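Local structure of NAD-dependent aldehyde dehydrogenase (Sinorhizobium meliloti, 3U4J) at residues D129-A134 and I177-V182; F92-L97 and R212-P217; C303-S308 and F428-S433; Y23-D28 and P56-D61. The protein probably oxidises aldehydes to carboxylic acids with NAD or NADP as electron acceptor, and binds calcium. All blocks are in the same frame, centred on the assembly; numbering follows the deposited sequence.

Contact 1 of 4, residues D129-A134 and I177-V182; sequences DLWSYA and IASERV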
loop_
_atom_site.group_PDB
_atom_site.type_symbol
_atom_site.label_atom_id
_atom_site.label_comp_id
_atom_site.label_asym_id
_atom_site.label_seq_id
_atom_site.Cartn_x
_atom_site.Cartn_y
_atom_site.Cartn_z
ATOM N N ASP A 129 5.333 16.570 17.737
ATOM C CA ASP A 129 4.657 16.220 16.471
ATOM C C ASP A 129 5.100 14.845 15.957
ATOM O O ASP A 129 4.288 14.090 15.400
ATOM C CB ASP A 129 4.887 17.295 15.384
ATOM C CG ASP A 129 3.955 17.126 14.188
ATOM O OD1 ASP A 129 2.715 17.057 14.363
ATOM O OD2 ASP A 129 4.458 17.074 13.064
ATOM N N LEU A 130 6.385 14.507 16.146
ATOM C CA LEU A 130 6.858 13.175 15.796
ATOM C C LEU A 130 6.129 12.105 16.577
ATOM O O LEU A 130 5.704 11.103 15.996
ATOM C CB LEU A 130 8.354 13.031 16.022
ATOM C CG LEU A 130 9.280 13.755 15.026
ATOM C CD1 LEU A 130 10.687 13.835 15.662
ATOM C CD2 LEU A 130 9.338 13.048 13.682
ATOM N N TRP A 131 5.995 12.330 17.879
ATOM C CA TRP A 131 5.318 11.370 18.746
ATOM C C TRP A 131 3.853 11.297 18.300
ATOM O O TRP A 131 3.307 10.208 18.220
ATOM C CB TRP A 131 5.437 11.762 20.241
ATOM C CG TRP A 131 6.699 11.249 20.874
ATOM C CD1 TRP A 131 7.960 11.831 20.806
ATOM C CD2 TRP A 131 6.854 10.046 21.631
ATOM N NE1 TRP A 131 8.882 11.048 21.480
ATOM C CE2 TRP A 131 8.223 9.958 22.009
ATOM C CE3 TRP A 131 5.966 9.021 22.037
ATOM C CZ2 TRP A 131 8.720 8.897 22.767
ATOM C CZ3 TRP A 131 6.468 7.960 22.797
ATOM C CH2 TRP A 131 7.835 7.900 23.145
ATOM N N SER A 132 3.225 12.436 17.971
ATOM C CA SER A 132 1.816 12.398 17.547
ATOM C C SER A 132 1.613 11.678 16.232
ATOM O O SER A 132 0.681 10.902 16.097
ATOM C CB SER A 132 1.195 13.795 17.423
ATOM O OG SER A 132 1.330 14.478 18.650
ATOM N N TYR A 133 2.453 11.977 15.252
ATOM C CA TYR A 133 2.389 11.292 13.961
ATOM C C TYR A 133 2.500 9.773 14.136
ATOM O O TYR A 133 1.728 8.998 13.543
ATOM C CB TYR A 133 3.494 11.784 12.996
ATOM C CG TYR A 133 3.509 10.930 11.737
ATOM C CD1 TYR A 133 2.753 11.271 10.609
ATOM C CD2 TYR A 133 4.259 9.751 11.689
ATOM C CE1 TYR A 133 2.760 10.441 9.478
ATOM C CE2 TYR A 133 4.250 8.920 10.565
ATOM C CZ TYR A 133 3.503 9.271 9.483
ATOM O OH TYR A 133 3.504 8.424 8.400
ATOM N N ALA A 134 3.490 9.343 14.922
ATOM C CA ALA A 134 3.761 7.898 15.105
ATOM C C ALA A 134 2.623 7.234 15.851
ATOM O O ALA A 134 2.199 6.125 15.513
ATOM C CB ALA A 134 5.091 7.714 15.872
ATOM N N ILE A 177 16.398 12.810 17.739
ATOM C CA ILE A 177 16.725 11.468 17.282
ATOM C C ILE A 177 16.005 10.426 18.133
ATOM O O ILE A 177 15.522 9.425 17.602
ATOM C CB ILE A 177 18.268 11.268 17.118
ATOM C CG1 ILE A 177 18.711 12.179 15.935
ATOM C CG2 ILE A 177 18.609 9.826 16.719
ATOM C CD1 ILE A 177 20.143 12.580 15.934
ATOM N N ALA A 178 15.908 10.665 19.437
ATOM C CA ALA A 178 15.113 9.752 20.283
ATOM C C ALA A 178 13.664 9.684 19.749
ATOM O O ALA A 178 13.079 8.583 19.608
ATOM C CB ALA A 178 15.130 10.225 21.710
ATOM N N SER A 179 13.126 10.864 19.421
ATOM C CA SER A 179 11.761 11.007 18.961
ATOM C C SER A 179 11.527 10.504 17.523
ATOM O O SER A 179 10.386 10.224 17.155
ATOM C CB SER A 179 11.300 12.460 19.110
ATOM O OG SER A 179 11.222 12.824 20.475
ATOM N N GLU A 180 12.591 10.392 16.720
ATOM C CA GLU A 180 12.505 9.745 15.386
ATOM C C GLU A 180 12.656 8.221 15.462
ATOM O O GLU A 180 12.481 7.537 14.466
ATOM C CB GLU A 180 13.617 10.226 14.444
ATOM C CG GLU A 180 13.649 11.682 14.071
ATOM C CD GLU A 180 14.891 12.010 13.207
ATOM O OE1 GLU A 180 15.833 11.168 13.105
ATOM O OE2 GLU A 180 14.929 13.127 12.646
ATOM N N ARG A 181 13.042 7.689 16.615
ATOM C CA ARG A 181 13.336 6.235 16.731
ATOM C C ARG A 181 12.393 5.545 17.714
ATOM O O ARG A 181 11.713 4.598 17.348
ATOM C CB ARG A 181 14.778 5.987 17.204
ATOM C CG ARG A 181 15.867 6.621 16.310
ATOM C CD ARG A 181 16.044 5.906 14.956
ATOM N NE ARG A 181 17.168 6.542 14.264
ATOM C CZ ARG A 181 17.104 7.700 13.618
ATOM N NH1 ARG A 181 15.943 8.336 13.468
ATOM N NH2 ARG A 181 18.212 8.228 13.111
ATOM N N VAL A 182 12.383 6.003 18.964
ATOM C CA VAL A 182 11.593 5.354 20.015
ATOM C C VAL A 182 10.109 5.164 19.635
ATOM O O VAL A 182 9.590 4.062 19.756
ATOM C CB VAL A 182 11.759 6.059 21.404
ATOM C CG1 VAL A 182 10.766 5.506 22.461
ATOM C CG2 VAL A 182 13.222 5.948 21.912
#

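Contact 2 of 4, residues F92-L97 and R212-P217; sequences FKVADL and REAGIP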
loop_
_atom_site.group_PDB
_atom_site.type_symbol
_atom_site.label_atom_id
_atom_site.label_comp_id
_atom_site.label_asym_id
_atom_site.label_seq_id
_atom_site.Cartn_x
_atom_site.Cartn_y
_atom_site.Cartn_z
ATOM N N PHE A 92 0.128 9.135 22.600
ATOM C CA PHE A 92 -0.434 10.518 22.504
ATOM C C PHE A 92 -0.270 11.264 23.830
ATOM O O PHE A 92 -0.014 12.492 23.857
ATOM C CB PHE A 92 -1.916 10.501 22.095
ATOM C CG PHE A 92 -2.129 10.398 20.609
ATOM C CD1 PHE A 92 -1.646 11.399 19.742
ATOM C CD2 PHE A 92 -2.804 9.314 20.069
ATOM C CE1 PHE A 92 -1.842 11.302 18.355
ATOM C CE2 PHE A 92 -2.989 9.196 18.686
ATOM C CZ PHE A 92 -2.523 10.191 17.827
ATOM N N LYS A 93 -0.418 10.527 24.939
ATOM C CA LYS A 93 -0.199 11.114 26.267
ATOM C C LYS A 93 1.226 11.617 26.430
ATOM O O LYS A 93 1.436 12.670 27.021
ATOM C CB LYS A 93 -0.559 10.141 27.401
ATOM C CG LYS A 93 -2.065 9.889 27.543
ATOM C CD LYS A 93 -2.319 8.853 28.614
ATOM C CE LYS A 93 -3.758 8.464 28.656
ATOM N NZ LYS A 93 -4.128 8.068 30.046
ATOM N N VAL A 94 2.203 10.861 25.923
ATOM C CA VAL A 94 3.595 11.342 25.882
ATOM C C VAL A 94 3.718 12.623 25.039
ATOM O O VAL A 94 4.347 13.588 25.465
ATOM C CB VAL A 94 4.566 10.278 25.322
ATOM C CG1 VAL A 94 6.014 10.808 25.276
ATOM C CG2 VAL A 94 4.483 8.977 26.139
ATOM N N ALA A 95 3.175 12.617 23.823
ATOM C CA ALA A 95 3.204 13.828 22.986
ATOM C C ALA A 95 2.604 15.033 23.719
ATOM O O ALA A 95 3.195 16.138 23.710
ATOM C CB ALA A 95 2.485 13.582 21.664
ATOM N N ASP A 96 1.469 14.825 24.392
ATOM C CA ASP A 96 0.879 15.886 25.256
ATOM C C ASP A 96 1.808 16.354 26.362
ATOM O O ASP A 96 1.870 17.537 26.635
ATOM C CB ASP A 96 -0.428 15.440 25.921
ATOM C CG ASP A 96 -1.570 15.362 24.940
ATOM O OD1 ASP A 96 -1.471 15.976 23.856
ATOM O OD2 ASP A 96 -2.557 14.669 25.246
ATOM N N LEU A 97 2.476 15.422 27.040
ATOM C CA LEU A 97 3.439 15.801 28.086
ATOM C C LEU A 97 4.627 16.595 27.571
ATOM O O LEU A 97 5.102 17.505 28.251
ATOM C CB LEU A 97 3.958 14.557 28.827
ATOM C CG LEU A 97 2.968 14.082 29.871
ATOM C CD1 LEU A 97 3.292 12.614 30.213
ATOM C CD2 LEU A 97 2.976 14.980 31.100
ATOM N N ARG A 212 6.924 7.015 31.410
ATOM C CA ARG A 212 6.466 6.414 32.686
ATOM C C ARG A 212 5.254 7.195 33.206
ATOM O O ARG A 212 4.249 6.615 33.620
ATOM C CB ARG A 212 7.593 6.437 33.731
ATOM C CG ARG A 212 7.211 5.792 35.060
ATOM C CD ARG A 212 8.421 5.678 35.997
ATOM N NE ARG A 212 9.070 6.961 36.301
ATOM C CZ ARG A 212 10.267 7.053 36.888
ATOM N NH1 ARG A 212 10.924 5.936 37.227
ATOM N NH2 ARG A 212 10.809 8.242 37.128
ATOM N N GLU A 213 5.345 8.522 33.166
ATOM C CA GLU A 213 4.238 9.390 33.637
ATOM C C GLU A 213 2.919 9.163 32.849
ATOM O O GLU A 213 1.822 9.214 33.424
ATOM C CB GLU A 213 4.686 10.866 33.583
ATOM C CG GLU A 213 3.713 11.911 34.161
ATOM C CD GLU A 213 4.402 13.281 34.381
ATOM O OE1 GLU A 213 5.641 13.375 34.175
ATOM O OE2 GLU A 213 3.721 14.268 34.770
ATOM N N ALA A 214 3.040 8.900 31.548
ATOM C CA ALA A 214 1.893 8.620 30.677
ATOM C C ALA A 214 1.250 7.265 30.973
ATOM O O ALA A 214 0.135 7.016 30.523
ATOM C CB ALA A 214 2.307 8.671 29.194
ATOM N N GLY A 215 1.965 6.382 31.671
ATOM C CA GLY A 215 1.442 5.047 32.000
ATOM C C GLY A 215 1.967 3.932 31.100
ATOM O O GLY A 215 1.391 2.853 31.047
ATOM N N ILE A 216 3.037 4.190 30.354
ATOM C CA ILE A 216 3.627 3.131 29.523
ATOM C C ILE A 216 4.194 2.088 30.473
ATOM O O ILE A 216 4.862 2.459 31.450
ATOM C CB ILE A 216 4.655 3.681 28.487
ATOM C CG1 ILE A 216 3.890 4.557 27.473
ATOM C CG2 ILE A 216 5.345 2.558 27.745
ATOM C CD1 ILE A 216 4.731 5.113 26.289
ATOM N N PRO A 217 3.887 0.795 30.235
ATOM C CA PRO A 217 4.275 -0.292 31.142
ATOM C C PRO A 217 5.775 -0.329 31.405
ATOM O O PRO A 217 6.580 -0.030 30.521
ATOM C CB PRO A 217 3.840 -1.542 30.375
ATOM C CG PRO A 217 2.652 -1.058 29.576
ATOM C CD PRO A 217 3.142 0.262 29.080
#

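Contact 3 of 4, residues C303-S308 and F428-S433; sequences CCISGS and FGLSAS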
loop_
_atom_site.group_PDB
_atom_site.type_symbol
_atom_site.label_atom_id
_atom_site.label_comp_id
_atom_site.label_asym_id
_atom_site.label_seq_id
_atom_site.Cartn_x
_atom_site.Cartn_y
_atom_site.Cartn_z
ATOM N N CYS A 303 25.709 18.595 12.047
ATOM C CA CYS A 303 24.440 18.122 11.462
ATOM C C CYS A 303 24.762 17.235 10.275
ATOM O O CYS A 303 25.467 17.651 9.335
ATOM C CB CYS A 303 23.577 19.318 11.021
ATOM S SG CYS A 303 22.042 18.798 10.228
ATOM N N CYS A 304 24.261 15.999 10.323
ATOM C CA CYS A 304 24.518 15.020 9.270
ATOM C C CYS A 304 23.929 15.421 7.900
ATOM O O CYS A 304 24.473 15.040 6.863
ATOM C CB CYS A 304 23.982 13.649 9.712
ATOM S SG CYS A 304 24.933 13.076 11.199
ATOM N N ILE A 305 22.826 16.170 7.919
ATOM C CA ILE A 305 22.180 16.671 6.693
ATOM C C ILE A 305 22.588 18.123 6.353
ATOM O O ILE A 305 21.903 18.809 5.610
ATOM C CB ILE A 305 20.622 16.528 6.751
ATOM C CG1 ILE A 305 20.006 17.286 7.950
ATOM C CG2 ILE A 305 20.252 15.039 6.785
ATOM C CD1 ILE A 305 18.482 17.464 7.881
ATOM N N SER A 306 23.700 18.578 6.928
ATOM C CA SER A 306 24.241 19.901 6.651
ATOM C C SER A 306 24.566 20.020 5.162
ATOM O O SER A 306 25.038 19.053 4.543
ATOM C CB SER A 306 25.534 20.078 7.447
ATOM O OG SER A 306 26.071 21.363 7.239
ATOM N N GLY A 307 24.294 21.193 4.594
ATOM C CA GLY A 307 24.807 21.531 3.276
ATOM C C GLY A 307 26.245 22.031 3.424
ATOM O O GLY A 307 26.506 23.242 3.429
ATOM N N SER A 308 27.172 21.094 3.532
ATOM C CA SER A 308 28.566 21.409 3.809
ATOM C C SER A 308 29.360 21.716 2.520
ATOM O O SER A 308 30.448 22.297 2.580
ATOM C CB SER A 308 29.203 20.254 4.603
ATOM O OG SER A 308 29.126 19.032 3.883
ATOM N N PHE A 428 29.700 9.241 0.744
ATOM C CA PHE A 428 28.493 9.507 1.535
ATOM C C PHE A 428 27.274 9.592 0.623
ATOM O O PHE A 428 27.408 9.626 -0.603
ATOM C CB PHE A 428 28.604 10.838 2.266
ATOM C CG PHE A 428 29.666 10.878 3.345
ATOM C CD1 PHE A 428 29.515 10.150 4.533
ATOM C CD2 PHE A 428 30.785 11.696 3.199
ATOM C CE1 PHE A 428 30.479 10.229 5.555
ATOM C CE2 PHE A 428 31.770 11.767 4.205
ATOM C CZ PHE A 428 31.611 11.031 5.385
ATOM N N GLY A 429 26.092 9.685 1.225
ATOM C CA GLY A 429 24.863 9.696 0.433
ATOM C C GLY A 429 23.657 10.012 1.286
ATOM O O GLY A 429 22.580 9.420 1.096
ATOM N N LEU A 430 23.810 10.948 2.213
ATOM C CA LEU A 430 22.713 11.206 3.143
ATOM C C LEU A 430 21.720 12.220 2.583
ATOM O O LEU A 430 20.529 11.914 2.448
ATOM C CB LEU A 430 23.204 11.639 4.538
ATOM C CG LEU A 430 22.086 11.694 5.598
ATOM C CD1 LEU A 430 21.285 10.376 5.683
ATOM C CD2 LEU A 430 22.642 12.055 7.001
ATOM N N SER A 431 22.200 13.423 2.269
ATOM C CA SER A 431 21.300 14.467 1.831
ATOM C C SER A 431 21.813 15.256 0.620
ATOM O O SER A 431 22.989 15.175 0.266
ATOM C CB SER A 431 21.035 15.425 2.996
ATOM O OG SER A 431 22.151 16.268 3.219
ATOM N N ALA A 432 20.928 16.050 0.015
ATOM C CA ALA A 432 21.305 16.938 -1.093
ATOM C C ALA A 432 20.150 17.879 -1.347
ATOM O O ALA A 432 18.997 17.507 -1.146
ATOM C CB ALA A 432 21.600 16.118 -2.364
ATOM N N SER A 433 20.462 19.105 -1.763
ATOM C CA SER A 433 19.457 20.046 -2.207
ATOM C C SER A 433 19.787 20.533 -3.606
ATOM O O SER A 433 20.954 20.748 -3.916
ATOM C CB SER A 433 19.453 21.289 -1.328
ATOM O OG SER A 433 18.934 21.011 -0.051
HETATM O O HOH W 1 24.688 14.963 4.006
HETATM O O HOH W 2 22.840 18.488 2.142
#

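Contact 4 of 4, residues Y23-D28 and P56-D61; sequences YQMLVD and PEASAD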
loop_
_atom_site.group_PDB
_atom_site.type_symbol
_atom_site.label_atom_id
_atom_site.label_comp_id
_atom_site.label_asym_id
_atom_site.label_seq_id
_atom_site.Cartn_x
_atom_site.Cartn_y
_atom_site.Cartn_z
ATOM N N TYR A 23 20.444 13.481 37.274
ATOM C CA TYR A 23 19.492 12.563 36.654
ATOM C C TYR A 23 19.832 11.128 36.974
ATOM O O TYR A 23 20.987 10.809 37.247
ATOM C CB TYR A 23 19.520 12.680 35.130
ATOM C CG TYR A 23 19.200 14.045 34.569
ATOM C CD1 TYR A 23 17.906 14.365 34.144
ATOM C CD2 TYR A 23 20.209 14.992 34.414
ATOM C CE1 TYR A 23 17.614 15.639 33.610
ATOM C CE2 TYR A 23 19.941 16.251 33.879
ATOM C CZ TYR A 23 18.632 16.560 33.487
ATOM O OH TYR A 23 18.393 17.792 32.977
ATOM N N GLN A 24 18.822 10.264 36.902
ATOM C CA GLN A 24 19.016 8.836 37.086
ATOM C C GLN A 24 18.624 8.043 35.837
ATOM O O GLN A 24 17.767 8.482 35.038
ATOM C CB GLN A 24 18.200 8.358 38.284
ATOM C CG GLN A 24 18.766 8.805 39.660
ATOM C CD GLN A 24 17.933 8.243 40.785
ATOM O OE1 GLN A 24 16.749 8.585 40.934
ATOM N NE2 GLN A 24 18.524 7.339 41.559
HETATM N N MSE A 25 19.238 6.870 35.681
HETATM C CA MSE A 25 18.818 5.928 34.650
HETATM C C MSE A 25 17.400 5.477 34.929
HETATM O O MSE A 25 16.886 5.679 36.035
HETATM C CB MSE A 25 19.776 4.742 34.570
HETATM C CG MSE A 25 21.177 5.166 34.130
HETATM SE SE MSE A 25 22.288 3.565 33.836
HETATM C CE MSE A 25 22.832 3.153 35.644
ATOM N N LEU A 26 16.744 4.897 33.939
ATOM C CA LEU A 26 15.404 4.413 34.189
ATOM C C LEU A 26 15.294 3.019 33.624
ATOM O O LEU A 26 15.360 2.827 32.431
ATOM C CB LEU A 26 14.369 5.407 33.640
ATOM C CG LEU A 26 12.839 5.212 33.576
ATOM C CD1 LEU A 26 12.252 4.019 34.249
ATOM C CD2 LEU A 26 12.113 6.529 33.937
ATOM N N VAL A 27 15.136 2.037 34.513
ATOM C CA VAL A 27 15.134 0.637 34.149
ATOM C C VAL A 27 13.979 -0.081 34.834
ATOM O O VAL A 27 13.841 -0.010 36.058
ATOM C CB VAL A 27 16.492 -0.007 34.550
ATOM C CG1 VAL A 27 16.500 -1.496 34.276
ATOM C CG2 VAL A 27 17.644 0.673 33.791
ATOM N N ASP A 28 13.156 -0.762 34.046
ATOM C CA ASP A 28 12.012 -1.542 34.538
ATOM C C ASP A 28 11.108 -0.645 35.369
ATOM O O ASP A 28 10.605 -1.050 36.424
ATOM C CB ASP A 28 12.474 -2.764 35.375
ATOM C CG ASP A 28 11.420 -3.831 35.473
ATOM O OD1 ASP A 28 10.516 -3.847 34.609
ATOM O OD2 ASP A 28 11.504 -4.696 36.392
ATOM N N PRO A 56 24.395 8.810 35.601
ATOM C CA PRO A 56 25.259 7.700 35.945
ATOM C C PRO A 56 26.233 7.341 34.840
ATOM O O PRO A 56 25.982 7.610 33.636
ATOM C CB PRO A 56 24.279 6.540 36.170
ATOM C CG PRO A 56 23.023 7.203 36.615
ATOM C CD PRO A 56 22.972 8.443 35.726
ATOM N N GLU A 57 27.350 6.755 35.264
ATOM C CA GLU A 57 28.277 6.152 34.342
ATOM C C GLU A 57 27.979 4.671 34.413
ATOM O O GLU A 57 28.418 4.006 35.357
ATOM C CB GLU A 57 29.722 6.441 34.774
ATOM C CG GLU A 57 30.755 5.711 33.917
ATOM C CD GLU A 57 32.210 5.874 34.419
ATOM O OE1 GLU A 57 32.473 6.586 35.429
ATOM O OE2 GLU A 57 33.086 5.254 33.781
ATOM N N ALA A 58 27.226 4.144 33.443
ATOM C CA ALA A 58 26.794 2.749 33.534
ATOM C C ALA A 58 27.959 1.785 33.316
ATOM O O ALA A 58 28.835 2.033 32.489
ATOM C CB ALA A 58 25.655 2.435 32.537
ATOM N N SER A 59 27.932 0.696 34.076
ATOM C CA SER A 59 28.794 -0.451 33.859
ATOM C C SER A 59 28.105 -1.369 32.842
ATOM O O SER A 59 26.890 -1.243 32.602
ATOM C CB SER A 59 28.950 -1.213 35.192
ATOM O OG SER A 59 27.781 -1.997 35.401
ATOM N N ALA A 60 28.863 -2.310 32.277
ATOM C CA ALA A 60 28.291 -3.341 31.395
ATOM C C ALA A 60 27.124 -4.061 32.061
ATOM O O ALA A 60 26.104 -4.336 31.422
ATOM C CB ALA A 60 29.383 -4.371 30.940
ATOM N N ASP A 61 27.257 -4.355 33.353
ATOM C CA ASP A 61 26.169 -5.016 34.071
ATOM C C ASP A 61 24.916 -4.149 34.240
ATOM O O ASP A 61 23.806 -4.674 34.230
ATOM C CB ASP A 61 26.644 -5.503 35.443
ATOM C CG ASP A 61 27.551 -6.738 35.339
ATOM O OD1 ASP A 61 27.212 -7.663 34.568
ATOM O OD2 ASP A 61 28.592 -6.785 36.029
#

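Contact 1 of 4, residues D129-A134 and I177-V182
The indole of Trp-131 turns its pyrrole edge to Ser-179, whose OG lies near the ring plane, 3.1 Å from NE1. The N-H points somewhat past the oxygen, giving an angle of 131° and only a weak hydrogen bond; the stronger partner of Ser-179 OG is the carbonyl of Phe-175, one turn back in its own helix. At the benzo end of the ring, CH2 meets Val-182 CG1 at 3.8 Å, the methyl approaching obliquely. With chi1 of Val-182 at 171°, that methyl stands anti to the backbone N. A second flat group, the guanidinium of Arg-181, has Ile-177 CG2 over one face, offset toward the rim, while its NH1 forms a salt bridge with Glu-180 OE1.

Between the backbones, Leu-130 CD1 packs 3.8 Å from Ser-179 CB and also touches Glu-180 CG. Leu-130 CB lies 3.6 Å from Ser-179 O, a buried carbonyl without a hydrogen-bond partner. Pro-183, four residues on, has no N-H to offer it. Serine suits this point because it is small and can return its hydroxyl to its own helix.

The axes of 129-134 and 177-182 run almost parallel, 6° apart, with a closest approach of 9.0 Å. Helix 84-100 adds Val-94, Ala-95 and Ile-98 around Trp-131, and helix 202-214 brings Leu-207 against both Trp-131 and Ser-179, so the indole is packed among four helices.

Contact 2 of 4, residues F92-L97 and R212-P217
Ala-214 presents its CB to helix 84-100, where it meets Lys-93 CB at 3.7 Å and Val-94 CG2 at 3.8 Å. A methyl group is small enough to let the backbones come close: the CA atoms of Lys-93 and Ala-214 are 5.5 Å apart. The Lys-93 chain is extended beyond CG, and its CD passes 3.6 Å from Ala-214 O, so the aliphatic part of the lysine does the packing at an exposed border. The side chains of Val-94 and Ile-216 cross at about a right angle, CG2 of the valine touching CD1 of the isoleucine at 3.9 Å.

Helix 202-214 ends in a Schellman motif, and Ile-216 follows it directly. Gly-215 takes a positive phi of 101°, where a CB would press on the preceding carbonyl; the backbone then leads away from helix 84-100, while the Ile-216 side chain reaches back to Val-94.

On the other flank, Leu-97 and Glu-213 cross obliquely. CG of Glu-213 is anti to the backbone N (chi1 -174°), and CB and CG both lie against Leu-97 CD1. Further out, Leu-97 CD2 is 3.8 Å from Glu-213 OE2, the oxygen that makes a salt bridge with Arg-101.

Contact 3 of 4, residues C303-S308 and F428-S433
Ser-431 reaches from the start of strand 431-435 toward Ile-305, in the type I turn from Cys-303 to Ser-306. The CB of Ser-431 rests on the isoleucine, 3.9 Å from both Ile-305 CB and CG2. Beyond CB, the hydroxyl is placed between the backbone N and the carbonyl carbon (chi1 75°), where Ser-431 OG comes within 3.5 Å of Ile-305 CA. Two waters meet Ser-431 OG: water 1 at 3.0 Å and water 2 at 2.6 Å. Water 1 donates to Cys-304 O at 2.9 Å, and water 2 gives a weak, longer bond to Ser-306 O.

Leu-430 supplies the apolar half. Its CD2 reaches across to the turn, tight against Cys-304 CB at 3.4 Å and at a more usual distance from Ile-305 CG2. The side chains of Ile-305 and Ser-431 also touch Trp-455 of strand 453-456.

Strands 307-313 and 431-435 both pair in parallel with strand 275-279, one on either side of it, in a sheet that, as in related aldehyde dehydrogenases, would belong to the catalytic domain. At the start of strand 431-435 and before strand 307-313, water links the two chains. A small hydroxyl suits this place: it meets two waters, one bonded firmly to Cys-304 O, the other weakly to Ser-306 O, while leucine and isoleucine methyls pack alongside.

Contact 4 of 4, residues Y23-D28 and P56-D61
Strand 25-27, the first arm of an antiparallel hairpin with strand 30-32, packs here through Met-25 on Pro-56 and Ala-58, which lead into helix 60-75. Met-25 is present as selenomethionine. Its side chain and the proline ring lie alongside with opposite headings, Met-25 CG being 3.7 Å from Pro-56 CG. Further along, the chain bends: chi3 of -82° turns CE back onto the ring, Met-25 CE lying 3.7 Å from Pro-56 CB. At the bend itself, Met-25 SE meets Ala-58 CB at 3.8 Å. A flexible, unbranched side chain suits this task, since it can follow the curve of a proline and then reach a small alanine.

On the other rim of the ring, Pro-56 CD lies 3.4 Å from Tyr-23 O. A proline has no N-H, so it meets the neighbouring chain through carbon, whereas Tyr-23 is bonded through its backbone to Thr-54, two residues earlier. Val-224, Thr-225 and Asp-62 also touch Met-25 and help enclose it.

After Ala-58 the chain enters the helix. Ser-59 is its N-cap, with its side chain capping a backbone N of the first turn, and Asp-62 OD1 accepts a hydrogen bond in return from Ser-59 N. This reciprocal pair is a capping box, an arrangement typical of the N-terminus of an alpha-helix.

Along the chain contact 4 closes first; contact 2 then opens and encloses contact 1, and contact 3 follows. Contacts 1 and 2 lie 13 Å apart between centres and touch: helix 117-138, carrying 129-134, packs on helix 84-100, with Ser-132 against Phe-92 and Ala-95. Contact 4, centred 21 Å from contact 2, meets it where Leu-26 packs on Arg-212, so helix 202-214 connects the N-terminal hairpin with the helices of contacts 1 and 2. As in related aldehyde dehydrogenases, these three would lie in the coenzyme-binding domain and contact 3 in the catalytic domain. Contact 3 stands apart, its nearest atoms about 7 Å from contact 1 and about 22 Å from contact 4.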